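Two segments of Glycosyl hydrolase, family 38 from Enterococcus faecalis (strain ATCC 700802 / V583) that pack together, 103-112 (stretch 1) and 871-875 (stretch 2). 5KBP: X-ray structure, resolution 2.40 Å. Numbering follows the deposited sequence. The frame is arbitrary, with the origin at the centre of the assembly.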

# COMPACT_ATOMS: atom_id res chain seq x y z
N ASN A 103 -17.02 12.46 8.85
CA ASN A 103 -18.36 11.90 8.95
C ASN A 103 -19.30 12.53 7.93
O ASN A 103 -20.16 11.85 7.36
CB ASN A 103 -18.90 12.09 10.37
CG ASN A 103 -18.27 11.14 11.37
OD1 ASN A 103 -18.55 9.95 11.36
ND2 ASN A 103 -17.41 11.67 12.23
N VAL A 104 -19.15 13.84 7.69
CA VAL A 104 -19.99 14.52 6.72
C VAL A 104 -19.60 14.15 5.30
O VAL A 104 -20.46 13.92 4.44
CB VAL A 104 -19.94 16.04 6.96
CG1 VAL A 104 -20.44 16.80 5.74
CG2 VAL A 104 -20.75 16.42 8.19
N ARG A 105 -18.29 14.07 5.02
CA ARG A 105 -17.85 13.67 3.69
C ARG A 105 -18.31 12.26 3.35
O ARG A 105 -18.53 11.95 2.17
CB ARG A 105 -16.33 13.77 3.57
CG ARG A 105 -15.75 15.11 4.00
CD ARG A 105 -16.49 16.28 3.38
NE ARG A 105 -16.05 17.56 3.94
CZ ARG A 105 -15.04 18.28 3.46
NH1 ARG A 105 -14.71 19.43 4.03
NH2 ARG A 105 -14.36 17.85 2.40
N ASN A 106 -18.44 11.40 4.36
CA ASN A 106 -18.97 10.06 4.12
C ASN A 106 -20.41 10.12 3.62
O ASN A 106 -20.80 9.35 2.74
CB ASN A 106 -18.88 9.23 5.41
CG ASN A 106 -19.25 7.78 5.19
OD1 ASN A 106 -18.94 7.20 4.15
ND2 ASN A 106 -19.92 7.19 6.17
N MET A 107 -21.20 11.04 4.17
CA MET A 107 -22.58 11.20 3.71
C MET A 107 -22.65 11.98 2.41
O MET A 107 -23.48 11.68 1.54
CB MET A 107 -23.42 11.89 4.79
CG MET A 107 -23.13 11.41 6.21
SD MET A 107 -24.14 12.22 7.46
CE MET A 107 -25.67 11.33 7.26
N LEU A 108 -21.78 12.98 2.25
CA LEU A 108 -21.77 13.79 1.03
C LEU A 108 -21.38 12.95 -0.17
O LEU A 108 -22.03 13.01 -1.22
CB LEU A 108 -20.83 14.98 1.21
CG LEU A 108 -20.83 16.14 0.20
CD1 LEU A 108 -19.88 15.88 -0.96
CD2 LEU A 108 -22.24 16.42 -0.30
N ILE A 109 -20.32 12.15 -0.04
CA ILE A 109 -19.90 11.29 -1.15
C ILE A 109 -20.87 10.13 -1.33
O ILE A 109 -21.18 9.73 -2.46
CB ILE A 109 -18.46 10.81 -0.92
CG1 ILE A 109 -17.49 11.99 -0.98
CG2 ILE A 109 -18.08 9.74 -1.95
CD1 ILE A 109 -16.03 11.60 -0.85
N GLY A 110 -21.38 9.58 -0.23
CA GLY A 110 -22.39 8.54 -0.34
C GLY A 110 -23.62 9.01 -1.08
O GLY A 110 -24.21 8.26 -1.86
N HIS A 111 -24.01 10.27 -0.87
CA HIS A 111 -25.16 10.83 -1.58
C HIS A 111 -24.84 11.02 -3.06
O HIS A 111 -25.60 10.56 -3.93
CB HIS A 111 -25.58 12.16 -0.95
CG HIS A 111 -26.64 12.88 -1.72
ND1 HIS A 111 -26.36 13.97 -2.52
CD2 HIS A 111 -27.97 12.68 -1.81
CE1 HIS A 111 -27.49 14.40 -3.07
NE2 HIS A 111 -28.48 13.63 -2.66
N LEU A 112 -23.72 11.68 -3.37
CA LEU A 112 -23.38 11.95 -4.77
C LEU A 112 -23.17 10.66 -5.55
O LEU A 112 -23.51 10.59 -6.74
CB LEU A 112 -22.14 12.83 -4.84
CG LEU A 112 -22.24 14.24 -4.25
CD1 LEU A 112 -20.90 14.94 -4.32
CD2 LEU A 112 -23.31 15.05 -4.96
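Stretch 2, residues 871-875: NVLEE

Stretch 1 is helical throughout, a section of a longer helix, with the usual i to i+4 ladder: the tightest bonds are L108 N to V104 O at 2.7 Å and H111 N to M107 O at 2.8 Å, and M107 N to N103 O is weak at 3.5 Å. Stretch 2 has no regular helix or strand. It folds as a type I beta turn from N871 to E874, closed by a backbone hydrogen bond from E874 N to N871 O (3.2 Å). E874 then takes positive phi (67/26), and the chain doubles back so that N871 N bonds E875 O at 3.0 Å. The side chain of N871 braces the loop from within, its OD1 accepting a hydrogen bond from E875 N at 2.9 Å. So compact a turn has no long axis to cross the helix, and its register is given by two CA pairs: V104 with V872 at 6.7 Å, L108 with L873 at 5.6 Å. The order of residues thus runs the same way on both sides, one step along the turn matching one helical turn.

The central turn residues, V872 and L873, carry most of the contact. V872 points toward the helix, and its CB lies 3.6 Å from V104 CG1. L873 leaves its backbone sideways, but its m,t rotamer brings both methyls to the helix: CD2 packs on L108 CD2 at 3.7 Å, while CD1 lies over one face of the H111 ring, 4.0 Å from the centroid and 12° off the normal, a CH-pi contact. E874 adds a lesser contact, its OE1 4.3 Å from L108 CG and hydrogen-bonded elsewhere in the structure.

No hydrogen bond joins the stretches, and H111 ND1 is buried without a partner. The rule is economical: the turn holds its own shape with internal hydrogen bonds and offers the helix apolar side chains, burying 326 Å² in all.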

# COMPACT_ATOMS: atom_id res chain seq x y z
N ASN A 871 -27.66 22.67 4.22
CA ASN A 871 -27.38 21.45 4.98
C ASN A 871 -25.92 21.06 4.72
O ASN A 871 -25.16 21.80 4.11
CB ASN A 871 -28.37 20.36 4.60
CG ASN A 871 -28.43 20.11 3.10
OD1 ASN A 871 -27.46 20.31 2.37
ND2 ASN A 871 -29.60 19.67 2.62
N VAL A 872 -25.52 19.88 5.20
CA VAL A 872 -24.15 19.42 4.93
C VAL A 872 -23.99 18.86 3.53
O VAL A 872 -22.86 18.63 3.09
CB VAL A 872 -23.70 18.37 5.97
CG1 VAL A 872 -23.75 18.96 7.37
CG2 VAL A 872 -24.55 17.12 5.87
N LEU A 873 -25.09 18.62 2.82
CA LEU A 873 -25.04 18.29 1.40
C LEU A 873 -24.95 19.53 0.52
O LEU A 873 -25.06 19.41 -0.71
CB LEU A 873 -26.25 17.45 1.00
CG LEU A 873 -26.43 16.12 1.73
CD1 LEU A 873 -27.60 15.34 1.16
CD2 LEU A 873 -25.15 15.29 1.68
N GLU A 874 -24.79 20.71 1.13
CA GLU A 874 -24.56 21.97 0.42
C GLU A 874 -25.77 22.41 -0.39
O GLU A 874 -25.63 23.14 -1.38
CB GLU A 874 -23.31 21.89 -0.46
CG GLU A 874 -22.02 21.74 0.32
CD GLU A 874 -20.93 21.05 -0.48
OE1 GLU A 874 -20.06 20.40 0.14
OE2 GLU A 874 -20.95 21.15 -1.72
N GLU A 875 -26.97 21.99 0.01
CA GLU A 875 -28.19 22.43 -0.63
C GLU A 875 -29.03 23.28 0.32
O GLU A 875 -29.00 23.06 1.54
CB GLU A 875 -29.03 21.24 -1.12
CG GLU A 875 -28.35 20.42 -2.21
CD GLU A 875 -27.95 21.27 -3.41
OE1 GLU A 875 -28.69 22.21 -3.76
OE2 GLU A 875 -26.89 20.98 -4.00